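Local coordinates for Ctr9 protein (Myceliophthora thermophila, PDB 6AF0), which probably serves, through its tetratricopeptide repeats, as a scaffold subunit of the Paf1 complex that associates with RNA polymerase II, at residues R787-A792 with L820-A825; E794-A799 with S813-T818; I8-D13 with D25-P30. One frame throughout, in Å; residues are numbered along the deposited sequence.

Interaction 1: R787-A792 with L820-A825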
# COMPACT_ATOMS: atom_id res chain seq x y z
N ARG A 787 39.40 19.08 29.63
CA ARG A 787 40.73 18.46 29.65
C ARG A 787 40.94 17.44 28.55
O ARG A 787 42.01 16.85 28.49
CB ARG A 787 40.98 17.79 31.00
CG ARG A 787 41.11 18.75 32.17
CD ARG A 787 42.48 19.40 32.18
NE ARG A 787 42.45 20.68 32.86
CZ ARG A 787 43.48 21.51 32.95
NH1 ARG A 787 44.66 21.18 32.42
NH2 ARG A 787 43.34 22.66 33.58
N GLN A 788 39.93 17.21 27.70
CA GLN A 788 40.03 16.23 26.62
C GLN A 788 40.69 16.93 25.47
O GLN A 788 40.03 17.41 24.55
CB GLN A 788 38.66 15.69 26.22
CG GLN A 788 38.00 14.82 27.28
CD GLN A 788 36.68 14.25 26.81
OE1 GLN A 788 36.65 13.45 25.85
NE2 GLN A 788 35.58 14.65 27.46
N PHE A 789 42.00 17.01 25.54
CA PHE A 789 42.77 17.87 24.67
C PHE A 789 42.88 17.29 23.28
O PHE A 789 42.59 17.97 22.31
CB PHE A 789 44.15 18.13 25.27
CG PHE A 789 44.12 18.88 26.58
CD1 PHE A 789 43.22 19.93 26.78
CD2 PHE A 789 44.98 18.56 27.61
CE1 PHE A 789 43.18 20.63 27.98
CE2 PHE A 789 44.95 19.26 28.81
CZ PHE A 789 44.06 20.30 28.99
N SER A 790 43.26 16.03 23.16
CA SER A 790 43.46 15.48 21.85
C SER A 790 42.21 15.70 21.01
O SER A 790 42.29 16.22 19.91
CB SER A 790 43.78 14.00 21.91
OG SER A 790 43.77 13.47 20.60
N LYS A 791 41.06 15.33 21.56
CA LYS A 791 39.78 15.46 20.84
C LYS A 791 39.37 16.92 20.54
O LYS A 791 38.67 17.20 19.55
CB LYS A 791 38.67 14.77 21.59
CG LYS A 791 38.45 13.30 21.27
CD LYS A 791 37.36 12.76 22.20
CE LYS A 791 37.22 11.25 22.18
NZ LYS A 791 37.26 10.71 23.57
N ALA A 792 39.77 17.85 21.41
CA ALA A 792 39.66 19.29 21.14
C ALA A 792 40.63 19.72 20.03
O ALA A 792 40.35 20.65 19.27
CB ALA A 792 39.95 20.09 22.40
N LEU A 820 49.24 23.70 24.07
CA LEU A 820 50.07 24.11 25.19
C LEU A 820 49.64 23.43 26.47
O LEU A 820 50.45 22.86 27.17
CB LEU A 820 50.03 25.62 25.37
CG LEU A 820 50.69 26.22 26.62
CD1 LEU A 820 52.16 25.86 26.73
CD2 LEU A 820 50.56 27.73 26.61
N ASN A 821 48.35 23.49 26.78
CA ASN A 821 47.82 22.78 27.95
C ASN A 821 48.03 21.26 27.92
O ASN A 821 48.29 20.64 28.95
CB ASN A 821 46.35 23.13 28.18
CG ASN A 821 46.18 24.55 28.70
OD1 ASN A 821 47.08 25.12 29.31
ND2 ASN A 821 45.03 25.12 28.47
N LYS A 822 47.95 20.67 26.73
CA LYS A 822 48.31 19.27 26.56
C LYS A 822 49.77 19.02 26.88
O LYS A 822 50.10 17.95 27.36
CB LYS A 822 48.05 18.81 25.13
CG LYS A 822 48.25 17.31 24.89
CD LYS A 822 47.89 16.93 23.45
CE LYS A 822 47.79 15.42 23.23
NZ LYS A 822 49.09 14.76 23.51
N GLY A 823 50.65 19.97 26.57
CA GLY A 823 52.07 19.86 26.89
C GLY A 823 52.36 19.98 28.38
O GLY A 823 53.26 19.32 28.89
N ARG A 824 51.59 20.82 29.06
CA ARG A 824 51.71 20.98 30.49
C ARG A 824 51.27 19.70 31.16
O ARG A 824 51.97 19.14 31.99
CB ARG A 824 50.84 22.13 30.97
CG ARG A 824 51.29 23.45 30.40
CD ARG A 824 50.25 24.52 30.53
NE ARG A 824 50.89 25.83 30.62
CZ ARG A 824 50.23 26.98 30.65
NH1 ARG A 824 48.90 27.01 30.59
NH2 ARG A 824 50.93 28.11 30.75
N ALA A 825 50.10 19.23 30.77
CA ALA A 825 49.52 18.06 31.38
C ALA A 825 50.46 16.88 31.24
O ALA A 825 50.80 16.24 32.21
CB ALA A 825 48.18 17.75 30.74
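The ring of Phe789 lies against helix 809-826 with different groups on its two faces. Over one face come the backbone N of Lys822 and, off-centre, CB of Asn821, which makes a CH-pi contact 4.2 Å from the Phe789 centroid and 30° off the ring normal. On the opposite face sits O of Arg787, 3.4 Å above the plane and over the centre of the Phe789 ring. At the edge, CB of Ala825 lies near the ring plane beside CE2, and NH1 of Arg787 also meets the edge in plane.

This is helix packing of the tetratricopeptide-repeat solenoid: the start of helix 789-801, in one predicted repeat, meets the late part of helix 809-826, in the next. Of the residues that touch, Phe789 is the buried one; it meets Asn821, Lys822 and, one turn further on, Ala825. With CG anti to its carbonyl carbon (chi1 -64°), its ring reaches the backbone of helix 809-826, CD2 of Phe789 standing 3.6 Å from CA of Lys822. CE2 of Phe789 comes equally close, 3.6 Å, to the carbonyl O of Asn821, approaching obliquely.

The amide of Asn821 is turned 38° from the Phe789 ring. Its OD1 takes a 2.9 Å bond from NH1 of Arg824, which sits nearly in line with the C=O, though the bond is bent at the hydrogen and OD1 is tilted from the guanidinium plane. The Arg824 guanidinium carries CD2 of Leu820 over its centre.

Lys822 slides past Phe789 in the opposite direction, with CB 4.0 Å from CD2 of the ring. Beyond Phe789, the Lys822 chain bends at its last torsion, and NZ forms a salt bridge with OE1 of Glu826.

Interaction 2: E794-A799 with S813-T818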
# COMPACT_ATOMS: atom_id res chain seq x y z
N GLU A 794 41.73 17.87 17.25
CA GLU A 794 41.27 17.57 15.88
C GLU A 794 39.84 18.04 15.60
O GLU A 794 39.41 18.01 14.46
CB GLU A 794 41.50 16.10 15.45
CG GLU A 794 40.30 15.15 15.53
CD GLU A 794 39.84 14.90 16.95
OE1 GLU A 794 40.38 15.57 17.86
OE2 GLU A 794 38.96 14.04 17.17
N SER A 795 39.11 18.47 16.62
CA SER A 795 37.91 19.25 16.37
C SER A 795 38.38 20.54 15.70
O SER A 795 38.04 20.82 14.55
CB SER A 795 37.15 19.52 17.67
OG SER A 795 36.06 20.41 17.48
N TYR A 796 39.23 21.28 16.41
CA TYR A 796 39.80 22.52 15.87
C TYR A 796 40.45 22.30 14.51
O TYR A 796 40.28 23.11 13.61
CB TYR A 796 40.84 23.09 16.84
CG TYR A 796 40.28 23.82 18.03
CD1 TYR A 796 40.89 23.72 19.28
CD2 TYR A 796 39.13 24.59 17.93
CE1 TYR A 796 40.38 24.39 20.38
CE2 TYR A 796 38.61 25.26 19.02
CZ TYR A 796 39.24 25.15 20.24
OH TYR A 796 38.73 25.81 21.32
N GLU A 797 41.20 21.22 14.36
CA GLU A 797 41.91 20.96 13.12
C GLU A 797 40.90 20.84 12.00
O GLU A 797 41.08 21.44 10.94
CB GLU A 797 42.75 19.67 13.23
CG GLU A 797 44.14 19.84 13.84
CD GLU A 797 45.23 19.79 12.79
OE1 GLU A 797 45.79 18.68 12.59
OE2 GLU A 797 45.50 20.84 12.17
N ILE A 798 39.85 20.06 12.23
CA ILE A 798 38.82 19.88 11.22
C ILE A 798 38.18 21.23 10.87
O ILE A 798 37.93 21.51 9.70
CB ILE A 798 37.73 18.88 11.68
CG1 ILE A 798 38.27 17.44 11.59
CG2 ILE A 798 36.51 19.00 10.79
CD1 ILE A 798 37.27 16.36 11.93
N ALA A 799 37.92 22.06 11.89
CA ALA A 799 37.42 23.42 11.65
C ALA A 799 38.34 24.18 10.70
O ALA A 799 37.87 24.83 9.80
CB ALA A 799 37.27 24.20 12.95
N SER A 813 44.84 30.41 17.41
CA SER A 813 45.20 30.75 18.78
C SER A 813 44.68 29.66 19.72
O SER A 813 45.47 28.98 20.38
CB SER A 813 44.62 32.11 19.20
OG SER A 813 44.99 33.14 18.32
N CYS A 814 43.36 29.49 19.71
CA CYS A 814 42.69 28.54 20.58
C CYS A 814 43.32 27.16 20.45
O CYS A 814 43.54 26.45 21.44
CB CYS A 814 41.19 28.50 20.26
SG CYS A 814 40.29 30.02 20.74
N LEU A 815 43.66 26.78 19.24
CA LEU A 815 44.30 25.51 19.03
C LEU A 815 45.68 25.48 19.66
O LEU A 815 46.12 24.44 20.12
CB LEU A 815 44.39 25.22 17.53
CG LEU A 815 45.13 23.95 17.14
CD1 LEU A 815 44.50 22.72 17.76
CD2 LEU A 815 45.12 23.83 15.63
N GLY A 816 46.37 26.61 19.66
CA GLY A 816 47.75 26.69 20.17
C GLY A 816 47.80 26.47 21.66
O GLY A 816 48.51 25.60 22.14
N ARG A 817 47.01 27.26 22.37
CA ARG A 817 46.77 27.07 23.81
C ARG A 817 46.32 25.65 24.18
O ARG A 817 46.74 25.11 25.18
CB ARG A 817 45.73 28.09 24.29
CG ARG A 817 44.93 27.66 25.48
CD ARG A 817 44.06 28.80 25.96
NE ARG A 817 42.93 28.27 26.72
CZ ARG A 817 42.23 28.95 27.61
NH1 ARG A 817 42.52 30.22 27.89
NH2 ARG A 817 41.22 28.35 28.24
N THR A 818 45.46 25.04 23.38
CA THR A 818 45.03 23.68 23.66
C THR A 818 46.24 22.77 23.62
O THR A 818 46.49 22.04 24.56
CB THR A 818 43.97 23.18 22.65
OG1 THR A 818 42.87 24.11 22.61
CG2 THR A 818 43.42 21.80 23.01
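Tyr796 carries this contact, leaning from helix 789-801 onto Cys814, Leu815 and Thr818 of helix 809-826. The two short helical segments run nearly antiparallel, 156° between their directions and 9.9 Å apart at closest approach, as neighbouring helices do in a tetratricopeptide-repeat stack; segment 813-818 runs into the start of the next predicted repeat.

The apolar packing comes first. CB of Tyr796 sits 3.8 Å from CD1 of Leu815. Farther out, CB of Cys814 comes obliquely to the ring, 3.9 Å from CZ of Tyr796. On the exposed side, the aliphatic CG of Glu797 just grazes CD2 of Leu815. Leu815 also packs on Ile793 and Leu800 of helix 789-801.

The polar contacts centre on the hydroxyls. OG1 of Thr818 lies in the plane of the Tyr796 ring, at its edge, 3.4 Å from CE1. That hydroxyl donates to the carbonyl O of Cys814, 2.7 Å away, and Thr818 N binds the same oxygen at 3.1 Å from the opposite face of the carbonyl plane. The phenol OH of Tyr796 pairs with ND1 of His781 in helix 773-785, tying the residue to a third helix. Cys814 and Arg817 also touch a chain of another protein.

The segments therefore meet through van der Waals packing: the Thr818 hydroxyl bonds within helix 809-826 and that of Tyr796 to His781, so both have partners away from this interface, and the contact between the two segments is left mainly to carbon surfaces.

Interaction 3: I8-D13 with D25-P30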
# COMPACT_ATOMS: atom_id res chain seq x y z
N ILE A 8 -45.91 -47.70 -20.26
CA ILE A 8 -47.21 -47.22 -20.68
C ILE A 8 -47.63 -47.80 -22.01
O ILE A 8 -46.82 -47.84 -22.93
CB ILE A 8 -47.19 -45.69 -20.76
CG1 ILE A 8 -46.85 -45.12 -19.37
CG2 ILE A 8 -48.53 -45.17 -21.27
CD1 ILE A 8 -47.02 -43.63 -19.23
N PRO A 9 -48.89 -48.24 -22.12
CA PRO A 9 -49.47 -48.74 -23.38
C PRO A 9 -50.07 -47.62 -24.22
O PRO A 9 -50.22 -46.51 -23.73
CB PRO A 9 -50.58 -49.67 -22.90
CG PRO A 9 -51.03 -49.06 -21.62
CD PRO A 9 -49.81 -48.47 -20.99
N GLN A 10 -50.43 -47.92 -25.46
CA GLN A 10 -50.92 -46.88 -26.39
C GLN A 10 -52.36 -46.50 -26.13
O GLN A 10 -52.69 -45.31 -26.09
CB GLN A 10 -50.78 -47.33 -27.85
CG GLN A 10 -49.34 -47.37 -28.34
CD GLN A 10 -49.24 -47.13 -29.83
OE1 GLN A 10 -50.11 -47.55 -30.59
NE2 GLN A 10 -48.19 -46.44 -30.25
N THR A 11 -53.20 -47.51 -25.98
CA THR A 11 -54.63 -47.32 -25.74
C THR A 11 -55.04 -48.20 -24.58
O THR A 11 -54.38 -49.21 -24.31
CB THR A 11 -55.46 -47.67 -26.99
OG1 THR A 11 -55.09 -48.98 -27.46
CG2 THR A 11 -55.20 -46.64 -28.12
N ILE A 12 -56.09 -47.82 -23.87
CA ILE A 12 -56.70 -48.70 -22.86
C ILE A 12 -58.22 -48.51 -22.82
O ILE A 12 -58.70 -47.42 -23.14
CB ILE A 12 -56.14 -48.51 -21.42
CG1 ILE A 12 -56.26 -47.05 -20.96
CG2 ILE A 12 -54.69 -48.98 -21.34
CD1 ILE A 12 -57.39 -46.81 -19.99
N ASP A 13 -58.94 -49.56 -22.44
CA ASP A 13 -60.41 -49.52 -22.33
C ASP A 13 -60.84 -49.31 -20.87
O ASP A 13 -60.39 -50.03 -19.98
CB ASP A 13 -61.03 -50.81 -22.91
CG ASP A 13 -62.56 -50.81 -22.91
OD1 ASP A 13 -63.18 -50.00 -22.17
OD2 ASP A 13 -63.16 -51.63 -23.66
N ASP A 25 -56.68 -42.89 -25.73
CA ASP A 25 -55.37 -42.86 -26.38
C ASP A 25 -54.38 -42.15 -25.44
O ASP A 25 -54.55 -40.97 -25.14
CB ASP A 25 -55.42 -42.16 -27.75
CG ASP A 25 -54.11 -42.30 -28.54
OD1 ASP A 25 -53.24 -41.42 -28.37
OD2 ASP A 25 -53.95 -43.27 -29.34
N LEU A 26 -53.37 -42.89 -24.99
CA LEU A 26 -52.47 -42.44 -23.94
C LEU A 26 -51.23 -41.78 -24.50
O LEU A 26 -50.33 -41.35 -23.76
CB LEU A 26 -52.08 -43.61 -23.03
CG LEU A 26 -53.18 -44.25 -22.18
CD1 LEU A 26 -52.66 -45.51 -21.51
CD2 LEU A 26 -53.74 -43.30 -21.12
N GLN A 27 -51.16 -41.69 -25.82
CA GLN A 27 -50.17 -40.84 -26.46
C GLN A 27 -50.75 -39.46 -26.83
O GLN A 27 -50.10 -38.43 -26.60
CB GLN A 27 -49.52 -41.56 -27.65
CG GLN A 27 -48.30 -42.39 -27.25
CD GLN A 27 -47.12 -42.22 -28.19
OE1 GLN A 27 -46.75 -41.09 -28.53
NE2 GLN A 27 -46.52 -43.33 -28.62
N VAL A 28 -51.97 -39.46 -27.35
CA VAL A 28 -52.70 -38.22 -27.69
C VAL A 28 -53.94 -38.02 -26.81
O VAL A 28 -55.07 -38.26 -27.24
CB VAL A 28 -53.15 -38.23 -29.15
CG1 VAL A 28 -53.70 -36.86 -29.53
CG2 VAL A 28 -52.00 -38.62 -30.06
N LEU A 29 -53.70 -37.52 -25.61
CA LEU A 29 -54.68 -37.56 -24.52
C LEU A 29 -55.66 -36.42 -24.64
O LEU A 29 -55.51 -35.55 -25.48
CB LEU A 29 -53.98 -37.47 -23.16
CG LEU A 29 -53.04 -38.62 -22.78
CD1 LEU A 29 -51.74 -38.49 -23.53
CD2 LEU A 29 -52.78 -38.60 -21.28
N PRO A 30 -56.71 -36.42 -23.79
CA PRO A 30 -57.57 -35.25 -23.72
C PRO A 30 -56.77 -34.04 -23.31
O PRO A 30 -55.86 -34.16 -22.52
CB PRO A 30 -58.56 -35.61 -22.61
CG PRO A 30 -58.64 -37.11 -22.65
CD PRO A 30 -57.25 -37.56 -23.01
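CD1 of Leu26 is the centre of this contact, with Ile8, Pro9 and Ile12 gathered about it. CG of Pro9 comes to 3.9 Å from Leu26 CD1, CG1 of Ile12 to 4.0 Å, and CG2 of Ile8 to 4.2 Å. The Ile12 side chain crosses Leu26 at about a right angle, whereas Ile8 and Pro9 meet it obliquely. In Leu26, chi1 of -66° sets CG beside the backbone N, and from CG it is CD1 that enters the group; the Pro9 carbonyl O also lies beside CD1. Thr52 and Ala56 of helix 47-59 cover Leu26 from the helical side.

Just outward, Leu26 N donates to O of Gln10 in a nearly straight bond of 2.7 Å (171°), the donor tilted somewhat from the carbonyl plane. This closes the open end of a two-stranded antiparallel hairpin, strands 11-14 and 22-25, near the N-terminus of a chain that is otherwise mostly helical. Thr11 and Asp25 form a non-hydrogen-bonded pair, their CA atoms 4.6 Å apart, with both side chains on the same face of the sheet; CG2 of Thr11 touches OD2 of Asp25 at 3.8 Å.

The polar edge belongs to Asp25. Where the chain turns away from the strand, its OD1 accepts from Val28 N, an Asx motif, and weakly from Gln27 N. An alanine in place of Asp25 would probably leave Val28 N, and the weakly bound Gln27 N, without their acceptor and the turn freer to shift. Outermost, the exposed amides of Gln10 and Gln27, planes 78° apart, merely touch at their NE2 atoms without a hydrogen bond.

How the interactions relate
Interactions 1 and 2 are successive levels of one interface: both join helix 789-801 to helix 809-826, with centres 10 Å apart, and interaction 2 is nested inside the loop that interaction 1 closes. They touch directly where CB of Ala792 packs on CG2 of Thr818 at 3.9 Å, so the packing continues from the exposed level to the buried one. Interaction 3 belongs to the other end of the elongated chain, on the opposite side of its centre. It lies about 128 Å from interaction 1 and about 125 Å from interaction 2, centre to centre, and along the sequence it closes before either opens.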